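Side-chain contacts in ubiquitin conjugating enzyme (Agrocybe aegerita, PDB 3WE5), which probably carries activated ubiquitin as a thioester and passes it on toward substrates, as an E2 enzyme of the ubiquitin-conjugation pathway: residues Thr46-Ser51 with Leu57-Val62; Ala26-Lys31 with Ala81-Ser86; Pro88-Val93 with Ser115-Glu120; Phe77-Gln82 with Leu125-Val130. All coordinates share one frame; numbering follows the deposited sequence.

Interaction 1: Thr46-Ser51 with Leu57-Val62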
# COMPACT_ATOMS: atom_id res chain seq x y z
N THR A 46 15.84 4.66 20.83
CA THR A 46 16.94 5.43 21.41
C THR A 46 16.94 6.86 20.87
O THR A 46 16.87 7.05 19.67
CB THR A 46 18.29 4.82 21.03
OG1 THR A 46 18.29 3.44 21.42
CG2 THR A 46 19.43 5.54 21.73
N LEU A 47 17.00 7.83 21.77
CA LEU A 47 17.21 9.24 21.37
C LEU A 47 18.66 9.46 20.97
O LEU A 47 19.56 9.16 21.77
CB LEU A 47 16.81 10.18 22.53
CG LEU A 47 17.07 11.67 22.25
CD1 LEU A 47 16.15 12.13 21.14
CD2 LEU A 47 16.80 12.47 23.51
N VAL A 48 18.87 9.92 19.74
CA VAL A 48 20.20 10.15 19.15
C VAL A 48 20.56 11.64 19.12
O VAL A 48 21.72 12.00 19.34
CB VAL A 48 20.26 9.52 17.74
CG1 VAL A 48 21.47 10.02 16.95
CG2 VAL A 48 20.31 8.00 17.89
N ASP A 49 19.59 12.50 18.90
CA ASP A 49 19.89 13.93 18.84
C ASP A 49 18.63 14.73 19.15
O ASP A 49 17.56 14.45 18.60
CB ASP A 49 20.40 14.29 17.44
CG ASP A 49 20.78 15.75 17.34
OD1 ASP A 49 19.86 16.61 17.30
OD2 ASP A 49 21.99 16.04 17.32
N ALA A 50 18.76 15.66 20.09
CA ALA A 50 17.69 16.62 20.39
C ALA A 50 18.36 17.97 20.64
O ALA A 50 18.29 18.52 21.75
CB ALA A 50 16.88 16.19 21.59
N SER A 51 19.05 18.45 19.62
CA SER A 51 19.96 19.58 19.83
C SER A 51 19.28 20.93 19.75
O SER A 51 19.89 21.96 20.08
CB SER A 51 21.10 19.51 18.83
OG SER A 51 21.89 18.38 19.15
N LEU A 57 16.19 13.30 16.35
CA LEU A 57 16.43 12.00 15.73
C LEU A 57 16.44 10.88 16.78
O LEU A 57 17.03 11.02 17.85
CB LEU A 57 17.81 12.00 15.06
CG LEU A 57 18.00 12.97 13.90
CD1 LEU A 57 19.50 12.95 13.48
CD2 LEU A 57 17.12 12.62 12.73
N PHE A 58 15.78 9.78 16.44
CA PHE A 58 15.78 8.54 17.23
C PHE A 58 16.28 7.37 16.37
O PHE A 58 16.21 7.41 15.15
CB PHE A 58 14.35 8.19 17.67
CG PHE A 58 13.78 9.13 18.67
CD1 PHE A 58 13.22 10.34 18.25
CD2 PHE A 58 13.77 8.82 20.02
CE1 PHE A 58 12.68 11.21 19.18
CE2 PHE A 58 13.23 9.68 20.96
CZ PHE A 58 12.69 10.91 20.53
N THR A 59 16.79 6.32 17.01
CA THR A 59 16.87 5.03 16.32
C THR A 59 15.73 4.15 16.81
O THR A 59 15.35 4.22 17.98
CB THR A 59 18.20 4.33 16.50
OG1 THR A 59 18.45 4.09 17.88
CG2 THR A 59 19.32 5.17 15.93
N ILE A 60 15.19 3.35 15.90
CA ILE A 60 14.07 2.46 16.20
C ILE A 60 14.50 1.05 15.82
O ILE A 60 14.85 0.77 14.65
CB ILE A 60 12.85 2.81 15.35
CG1 ILE A 60 12.40 4.26 15.62
CG2 ILE A 60 11.71 1.81 15.59
CD1 ILE A 60 11.99 4.55 17.06
N GLU A 61 14.49 0.16 16.80
CA GLU A 61 14.72 -1.26 16.53
C GLU A 61 13.47 -2.00 16.93
O GLU A 61 12.92 -1.76 18.01
CB GLU A 61 15.90 -1.80 17.32
CG GLU A 61 16.10 -3.30 17.11
CD GLU A 61 17.43 -3.80 17.62
OE1 GLU A 61 18.29 -2.96 17.94
OE2 GLU A 61 17.59 -5.05 17.69
N VAL A 62 13.00 -2.91 16.08
CA VAL A 62 11.80 -3.67 16.37
C VAL A 62 12.27 -4.91 17.12
O VAL A 62 13.20 -5.60 16.67
CB VAL A 62 11.10 -4.11 15.09
CG1 VAL A 62 9.82 -4.87 15.42
CG2 VAL A 62 10.78 -2.89 14.20
O HOH W 1 17.21 2.00 19.10
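Thr-46 opens the pairing with Thr-59 through two backbone bonds, Thr-46 N to Thr-59 O at 2.9 Å and, in return, Thr-59 N to Thr-46 O at 2.8 Å. Their side chains run side by side in the same direction, and one water joins the two hydroxyls, 2.9 Å from Thr-46 OG1 and 2.7 Å from Thr-59 OG1. Leu-47 turns to the other face of the sheet and meets Phe-58 in a non-hydrogen-bonded pair. With CG anti to the backbone N (chi1 176°), Leu-47 carries CD1 over the phenyl ring, 3.9 Å from the ring centroid of Phe-58 and displaced toward the rim, a CH-pi contact. The same ring meets that of Phe-77 and touches Val-127, so this face belongs to the core.

At Val-48 the regular alternation breaks. Val-48 N donates to Leu-57 O at 2.9 Å. Asp-49 N donates to Leu-57 O at 3.1 Å, from the same face of the carbonyl plane and likewise tilted out of it. Val-48 CG2 lies 3.6 Å from Thr-59 CG2. Asp-49 O takes the N-H of Leu-57, while its carboxylate reaches forward: OD1 takes the N of Ser-51, an Asx turn, and OD2 its OG. The whole is a beta hairpin interrupted by a classic bulge, at one edge of the antiparallel sheet of the ubiquitin-conjugating fold.

Interaction 2: Ala26-Lys31 with Ala81-Ser86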
# COMPACT_ATOMS: atom_id res chain seq x y z
N ALA A 26 7.83 25.41 22.43
CA ALA A 26 9.18 25.00 22.84
C ALA A 26 9.17 24.38 24.25
O ALA A 26 9.89 23.39 24.53
CB ALA A 26 10.14 26.20 22.80
N ARG A 27 8.36 24.97 25.14
CA ARG A 27 8.31 24.50 26.51
C ARG A 27 7.69 23.11 26.57
O ARG A 27 8.12 22.30 27.37
CB ARG A 27 7.54 25.48 27.41
CG ARG A 27 8.33 26.79 27.65
CD ARG A 27 7.61 27.69 28.62
NE ARG A 27 7.53 27.10 29.96
CZ ARG A 27 8.47 27.20 30.90
NH1 ARG A 27 9.61 27.87 30.68
NH2 ARG A 27 8.28 26.62 32.08
N ARG A 28 6.71 22.84 25.71
CA ARG A 28 6.10 21.51 25.65
C ARG A 28 7.17 20.51 25.21
O ARG A 28 7.32 19.42 25.79
CB ARG A 28 4.94 21.52 24.65
CG ARG A 28 4.49 20.13 24.09
CD ARG A 28 3.83 19.22 25.17
NE ARG A 28 3.60 17.93 24.55
CZ ARG A 28 2.42 17.39 24.23
NH1 ARG A 28 1.28 17.95 24.59
NH2 ARG A 28 2.39 16.23 23.57
N LEU A 29 7.95 20.88 24.21
CA LEU A 29 9.02 19.99 23.75
C LEU A 29 10.11 19.82 24.78
O LEU A 29 10.66 18.70 24.91
CB LEU A 29 9.60 20.46 22.40
CG LEU A 29 8.60 20.14 21.27
CD1 LEU A 29 8.89 21.02 20.06
CD2 LEU A 29 8.64 18.66 20.89
N ALA A 30 10.43 20.87 25.55
CA ALA A 30 11.39 20.75 26.64
C ALA A 30 10.92 19.78 27.68
O ALA A 30 11.72 19.05 28.25
CB ALA A 30 11.65 22.08 27.31
N LYS A 31 9.61 19.79 27.95
CA LYS A 31 9.08 18.87 28.95
C LYS A 31 9.17 17.44 28.44
O LYS A 31 9.51 16.53 29.20
CB LYS A 31 7.64 19.23 29.38
CG LYS A 31 7.13 18.24 30.43
CD LYS A 31 6.17 18.84 31.42
CE LYS A 31 5.92 17.83 32.56
NZ LYS A 31 5.48 16.52 32.02
N ALA A 81 5.85 25.69 14.73
CA ALA A 81 5.58 26.54 15.89
C ALA A 81 4.23 26.27 16.56
O ALA A 81 3.97 26.82 17.65
CB ALA A 81 5.68 28.02 15.50
N GLN A 82 3.39 25.45 15.92
CA GLN A 82 2.08 25.11 16.45
C GLN A 82 2.05 23.76 17.19
O GLN A 82 1.02 23.37 17.71
CB GLN A 82 1.02 25.12 15.35
CG GLN A 82 0.67 26.53 14.84
CD GLN A 82 1.77 27.11 13.98
OE1 GLN A 82 2.41 28.09 14.35
NE2 GLN A 82 2.01 26.51 12.82
N TYR A 83 3.18 23.06 17.27
CA TYR A 83 3.24 21.84 18.09
C TYR A 83 2.88 22.22 19.53
O TYR A 83 3.29 23.26 20.03
CB TYR A 83 4.65 21.21 18.02
CG TYR A 83 4.75 19.86 18.72
CD1 TYR A 83 4.39 18.71 18.06
CD2 TYR A 83 5.18 19.77 20.04
CE1 TYR A 83 4.46 17.47 18.68
CE2 TYR A 83 5.24 18.51 20.69
CZ TYR A 83 4.88 17.39 19.98
OH TYR A 83 4.94 16.13 20.58
N PRO A 84 2.10 21.38 20.24
CA PRO A 84 1.64 20.03 19.91
C PRO A 84 0.24 20.00 19.28
O PRO A 84 -0.33 18.92 19.16
CB PRO A 84 1.60 19.38 21.29
CG PRO A 84 1.08 20.50 22.17
CD PRO A 84 1.78 21.73 21.64
N ILE A 85 -0.30 21.15 18.89
CA ILE A 85 -1.58 21.15 18.22
C ILE A 85 -1.40 20.60 16.81
O ILE A 85 -2.16 19.72 16.39
CB ILE A 85 -2.25 22.56 18.22
CG1 ILE A 85 -2.30 23.12 19.64
CG2 ILE A 85 -3.60 22.48 17.50
CD1 ILE A 85 -2.98 22.23 20.71
N SER A 86 -0.38 21.07 16.10
CA SER A 86 0.00 20.45 14.84
C SER A 86 0.78 19.17 15.11
O SER A 86 1.53 19.10 16.09
CB SER A 86 0.86 21.38 14.01
OG SER A 86 1.92 21.88 14.80
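Arg-28 and Pro-84 meet where the CB-CG edge of the proline comes up against one face of the guanidinium: Pro-84 CB stands 3.6 Å above the guanidinium plane of Arg-28, over its centre. The contact joins the N-terminal helix of the ubiquitin-conjugating fold to the loop carrying a Tyr-Pro pair, Tyr-83 and Pro-84, linked by a cis peptide bond. Pro-84 CB also covers the centre of one face of the Tyr-83 ring. Because the guanidinium and tyrosine planes stand 78° apart, the proline sits in the corner between two nearly perpendicular flat groups. In Arg-28, CG lies anti to the backbone N (chi1 160°) and so comes within 3.8 Å of Tyr-83 CE2, and a bend at chi2 (68°) turns the guanidinium across Pro-84.

The polar ends converge on Glu-32. One of its oxygens, OE2, takes both the salt bridge from Arg-28 NE and the hydrogen bond of Tyr-83 OH, while Arg-28 NH1 is held by Pro-123 O, so the guanidinium is fixed in its plane as well as packed on a face. Leu-29 crosses the tyrosine obliquely beside this polar cluster. Its CD2 comes to 3.4 Å from Tyr-83 CE2, while its CG lies 3.7 Å from Tyr-83 CD2.

Interaction 3: Pro88-Val93 with Ser115-Glu120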
# COMPACT_ATOMS: atom_id res chain seq x y z
N PRO A 88 3.73 16.44 14.58
CA PRO A 88 5.10 16.48 14.06
C PRO A 88 5.18 15.90 12.65
O PRO A 88 4.39 15.03 12.28
CB PRO A 88 5.87 15.57 15.03
CG PRO A 88 4.81 14.56 15.49
CD PRO A 88 3.52 15.36 15.56
N ALA A 89 6.15 16.39 11.86
CA ALA A 89 6.44 15.80 10.56
C ALA A 89 7.44 14.69 10.82
O ALA A 89 8.52 14.93 11.37
CB ALA A 89 7.03 16.83 9.65
N VAL A 90 7.08 13.47 10.48
CA VAL A 90 7.88 12.31 10.88
C VAL A 90 8.23 11.44 9.67
O VAL A 90 7.36 11.09 8.87
CB VAL A 90 7.09 11.47 11.91
CG1 VAL A 90 7.93 10.27 12.38
CG2 VAL A 90 6.69 12.30 13.10
N GLN A 91 9.52 11.10 9.53
CA GLN A 91 9.96 10.29 8.41
C GLN A 91 11.21 9.50 8.79
O GLN A 91 12.01 9.94 9.65
CB GLN A 91 10.23 11.17 7.18
CG GLN A 91 11.35 12.16 7.39
CD GLN A 91 11.16 13.43 6.57
OE1 GLN A 91 10.59 14.41 7.04
NE2 GLN A 91 11.64 13.41 5.33
N PHE A 92 11.37 8.34 8.18
CA PHE A 92 12.62 7.61 8.29
C PHE A 92 13.64 8.35 7.43
O PHE A 92 13.30 8.85 6.34
CB PHE A 92 12.46 6.15 7.86
CG PHE A 92 11.69 5.31 8.85
CD1 PHE A 92 12.30 4.83 10.00
CD2 PHE A 92 10.33 5.04 8.65
CE1 PHE A 92 11.58 4.06 10.95
CE2 PHE A 92 9.61 4.26 9.58
CZ PHE A 92 10.23 3.77 10.73
N VAL A 93 14.86 8.41 7.94
CA VAL A 93 15.98 9.07 7.26
C VAL A 93 16.57 8.17 6.18
O VAL A 93 16.80 6.96 6.38
CB VAL A 93 17.05 9.51 8.26
CG1 VAL A 93 18.29 10.08 7.55
CG2 VAL A 93 16.48 10.55 9.19
N SER A 115 -1.94 6.81 10.64
CA SER A 115 -3.01 7.67 11.15
C SER A 115 -2.59 8.59 12.30
O SER A 115 -3.09 9.72 12.40
CB SER A 115 -4.24 6.83 11.53
OG SER A 115 -3.91 5.79 12.43
N ILE A 116 -1.65 8.13 13.13
CA ILE A 116 -1.12 8.94 14.22
C ILE A 116 -0.47 10.23 13.71
O ILE A 116 -0.39 11.22 14.45
CB ILE A 116 -0.10 8.13 15.08
CG1 ILE A 116 0.19 8.82 16.41
CG2 ILE A 116 1.19 7.86 14.33
CD1 ILE A 116 0.91 7.93 17.41
N LEU A 117 -0.02 10.22 12.45
CA LEU A 117 0.64 11.41 11.88
C LEU A 117 -0.35 12.31 11.15
O LEU A 117 0.01 13.40 10.72
CB LEU A 117 1.75 10.99 10.92
CG LEU A 117 2.79 10.07 11.55
CD1 LEU A 117 3.82 9.64 10.52
CD2 LEU A 117 3.46 10.75 12.72
N GLY A 118 -1.58 11.84 11.01
CA GLY A 118 -2.60 12.60 10.30
C GLY A 118 -3.86 12.85 11.12
O GLY A 118 -3.82 13.55 12.14
N SER A 119 -4.97 12.29 10.67
CA SER A 119 -6.28 12.48 11.30
C SER A 119 -6.33 12.08 12.77
O SER A 119 -7.15 12.60 13.53
CB SER A 119 -7.33 11.67 10.54
OG SER A 119 -7.15 10.28 10.82
N GLU A 120 -5.49 11.13 13.18
CA GLU A 120 -5.53 10.66 14.56
C GLU A 120 -4.47 11.28 15.48
O GLU A 120 -4.35 10.90 16.65
CB GLU A 120 -5.51 9.14 14.59
CG GLU A 120 -6.50 8.56 13.59
CD GLU A 120 -7.29 7.40 14.13
OE1 GLU A 120 -8.52 7.54 14.26
OE2 GLU A 120 -6.68 6.34 14.42
O HOH W 2 2.36 14.54 10.30
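Leu-117 O accepts a hydrogen bond of 2.6 Å from a water, and the second proton of that water goes to Pro-88 O, 2.9 Å from it. A weak bond from Ser-87 OG reaches the same Leu-117 carbonyl. In the ubiquitin-conjugating fold this water bridge spans from just before the last strand of the sheet, 89-92, to a short 3-10 turn at 115-117 in the long segment leading to helix 127-140. E2 enzymes generally carry their active-site cysteine in this segment, so the contact probably lies close to the catalytic groove.

Beside the polar bridge the contact is wholly apolar and rests on one leucine. Leu-117 has CG anti to its carbonyl carbon (chi1 -56°), which swings the branched end toward the strand although the CB itself does not point there. It crosses Val-90 at about a right angle, and the two methyls share the work: CD2 lies 3.6 Å from Val-90 CG2, and CD1 is 4.0 Å from Val-90 CB. Val-90 also packs on Leu-75, Phe-77 and Leu-134, so the leucine reaches the margin of the core through it. A serine at Leu-117 would probably leave Val-90 CG2 without its apolar partner on this side and open a gap between turn and strand.

The turn is tied within itself as well. Ser-115 O is gripped from opposite faces of its plane, by Gly-118 N at 3.0 Å and by Glu-120 N at 2.9 Å.

Interaction 4: Phe77-Gln82 with Leu125-Val130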
# COMPACT_ATOMS: atom_id res chain seq x y z
N PHE A 77 11.96 13.54 13.57
CA PHE A 77 10.79 14.36 13.91
C PHE A 77 11.13 15.80 13.60
O PHE A 77 12.16 16.30 14.04
CB PHE A 77 10.50 14.27 15.40
CG PHE A 77 9.90 12.96 15.80
CD1 PHE A 77 10.67 11.83 15.85
CD2 PHE A 77 8.55 12.88 16.12
CE1 PHE A 77 10.09 10.59 16.21
CE2 PHE A 77 7.99 11.69 16.48
CZ PHE A 77 8.75 10.53 16.51
N ARG A 78 10.25 16.48 12.87
CA ARG A 78 10.35 17.94 12.74
C ARG A 78 9.12 18.62 13.33
O ARG A 78 7.99 18.16 13.08
CB ARG A 78 10.54 18.33 11.26
CG ARG A 78 11.95 18.11 10.76
CD ARG A 78 12.15 18.64 9.35
NE ARG A 78 11.54 17.75 8.37
CZ ARG A 78 11.46 18.02 7.07
NH1 ARG A 78 11.93 19.17 6.60
NH2 ARG A 78 10.90 17.14 6.25
N PHE A 79 9.33 19.68 14.09
CA PHE A 79 8.26 20.37 14.83
C PHE A 79 8.07 21.79 14.31
O PHE A 79 9.05 22.53 14.17
CB PHE A 79 8.58 20.44 16.34
CG PHE A 79 9.02 19.11 16.93
CD1 PHE A 79 8.08 18.12 17.19
CD2 PHE A 79 10.36 18.86 17.19
CE1 PHE A 79 8.48 16.86 17.69
CE2 PHE A 79 10.76 17.62 17.73
CZ PHE A 79 9.82 16.63 17.97
N ASP A 80 6.83 22.19 14.02
CA ASP A 80 6.61 23.60 13.68
C ASP A 80 6.16 24.40 14.90
O ASP A 80 6.08 23.87 16.01
CB ASP A 80 5.66 23.76 12.48
CG ASP A 80 4.25 23.28 12.75
OD1 ASP A 80 3.77 23.39 13.89
OD2 ASP A 80 3.59 22.80 11.81
N ALA A 81 5.85 25.69 14.73
CA ALA A 81 5.58 26.54 15.89
C ALA A 81 4.23 26.27 16.56
O ALA A 81 3.97 26.82 17.65
CB ALA A 81 5.68 28.02 15.50
N GLN A 82 3.39 25.45 15.92
CA GLN A 82 2.08 25.11 16.45
C GLN A 82 2.05 23.76 17.19
O GLN A 82 1.02 23.37 17.71
CB GLN A 82 1.02 25.12 15.35
CG GLN A 82 0.67 26.53 14.84
CD GLN A 82 1.77 27.11 13.98
OE1 GLN A 82 2.41 28.09 14.35
NE2 GLN A 82 2.01 26.51 12.82
N LEU A 125 -0.93 12.95 22.75
CA LEU A 125 0.15 12.03 22.40
C LEU A 125 1.49 12.71 22.64
O LEU A 125 1.57 13.77 23.25
CB LEU A 125 0.02 11.55 20.97
CG LEU A 125 -1.35 10.91 20.65
CD1 LEU A 125 -1.41 10.46 19.22
CD2 LEU A 125 -1.68 9.79 21.61
N SER A 126 2.55 12.06 22.20
CA SER A 126 3.89 12.58 22.48
C SER A 126 4.82 12.00 21.45
O SER A 126 4.45 11.11 20.69
CB SER A 126 4.36 12.13 23.86
OG SER A 126 4.44 10.71 23.93
N VAL A 127 6.03 12.52 21.40
CA VAL A 127 7.01 11.99 20.48
C VAL A 127 7.26 10.49 20.75
O VAL A 127 7.32 9.68 19.80
CB VAL A 127 8.32 12.77 20.63
CG1 VAL A 127 9.41 12.09 19.82
CG2 VAL A 127 8.08 14.20 20.13
N ILE A 128 7.42 10.14 22.01
CA ILE A 128 7.68 8.73 22.37
C ILE A 128 6.49 7.85 22.00
O ILE A 128 6.67 6.75 21.49
CB ILE A 128 8.05 8.60 23.85
CG1 ILE A 128 9.40 9.27 24.08
CG2 ILE A 128 8.11 7.12 24.25
CD1 ILE A 128 10.60 8.49 23.48
N ALA A 129 5.26 8.33 22.21
CA ALA A 129 4.09 7.57 21.71
C ALA A 129 4.13 7.30 20.22
O ALA A 129 3.78 6.22 19.77
CB ALA A 129 2.76 8.28 22.12
N VAL A 130 4.54 8.28 19.42
CA VAL A 130 4.69 8.06 18.01
C VAL A 130 5.76 7.00 17.72
O VAL A 130 5.56 6.13 16.86
CB VAL A 130 5.07 9.37 17.29
CG1 VAL A 130 5.35 9.12 15.81
CG2 VAL A 130 3.94 10.39 17.45
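Val-127 sets a methyl squarely on the ring of Phe-77: CG1 is 3.7 Å from the ring centroid of Phe-77 and only 12° off the ring normal, a CH-pi contact over the centre of one face. One turn on, Val-130 serves the rim of the same ring, with its CB at the edge in plane and CG1 3.7 Å from Phe-77 CE2. The other methyl of Val-127 is used too. With CG1 anti to the backbone N (chi1 172°), CG2 is left to meet the edge of the Phe-79 ring, 3.6 Å from Phe-79 CE1. One valine thus answers two aromatic rings, one face-on and the other edge-on, and all four residues are buried. An alanine in place of Phe-77 is likely to leave Val-127 CG1 and Val-130 CG1 facing a gap in the core.

The loose side lies further along the chain, where it turns outward. Ala-81 and Gln-82 are exposed, and Gln-82 N donates to Asp-80 OD1 at 2.9 Å, an Asx turn; Ser-86 OG also donates to that oxygen. Ser-126 is the N-cap of the helix, its OG accepting from Ala-129 N at 3.0 Å, while Val-127 N is held by Glu-32 OE1. The contact lays the first turn of helix 127-140 against strand 72-78, with Val-127 also on Trp-56 of strand 55-61 and Ile-128 on Ile-36 of helix 24-39.

In the fold
Read from the N terminus, helix 24-39 comes first, and interaction 2 ties it to the loop beyond the third strand, closing a long loop that contains the whole hairpin of interaction 1. Interaction 4 starts on the residues where interaction 2 ends, sharing Ala-81 and Gln-82, and reaches forward to helix 127-140. Within that second loop lies interaction 3, which joins the last strand to the segment before the helix. Interactions 1, 3 and 4 all reach the same sheet. Leu-57 of interaction 1 packs on Val-93 of interaction 3, and Tyr-83 of interaction 2 on Pro-88. The contacts thus tie helices 24-39 and 127-140, and the connections between strands, to the one sheet.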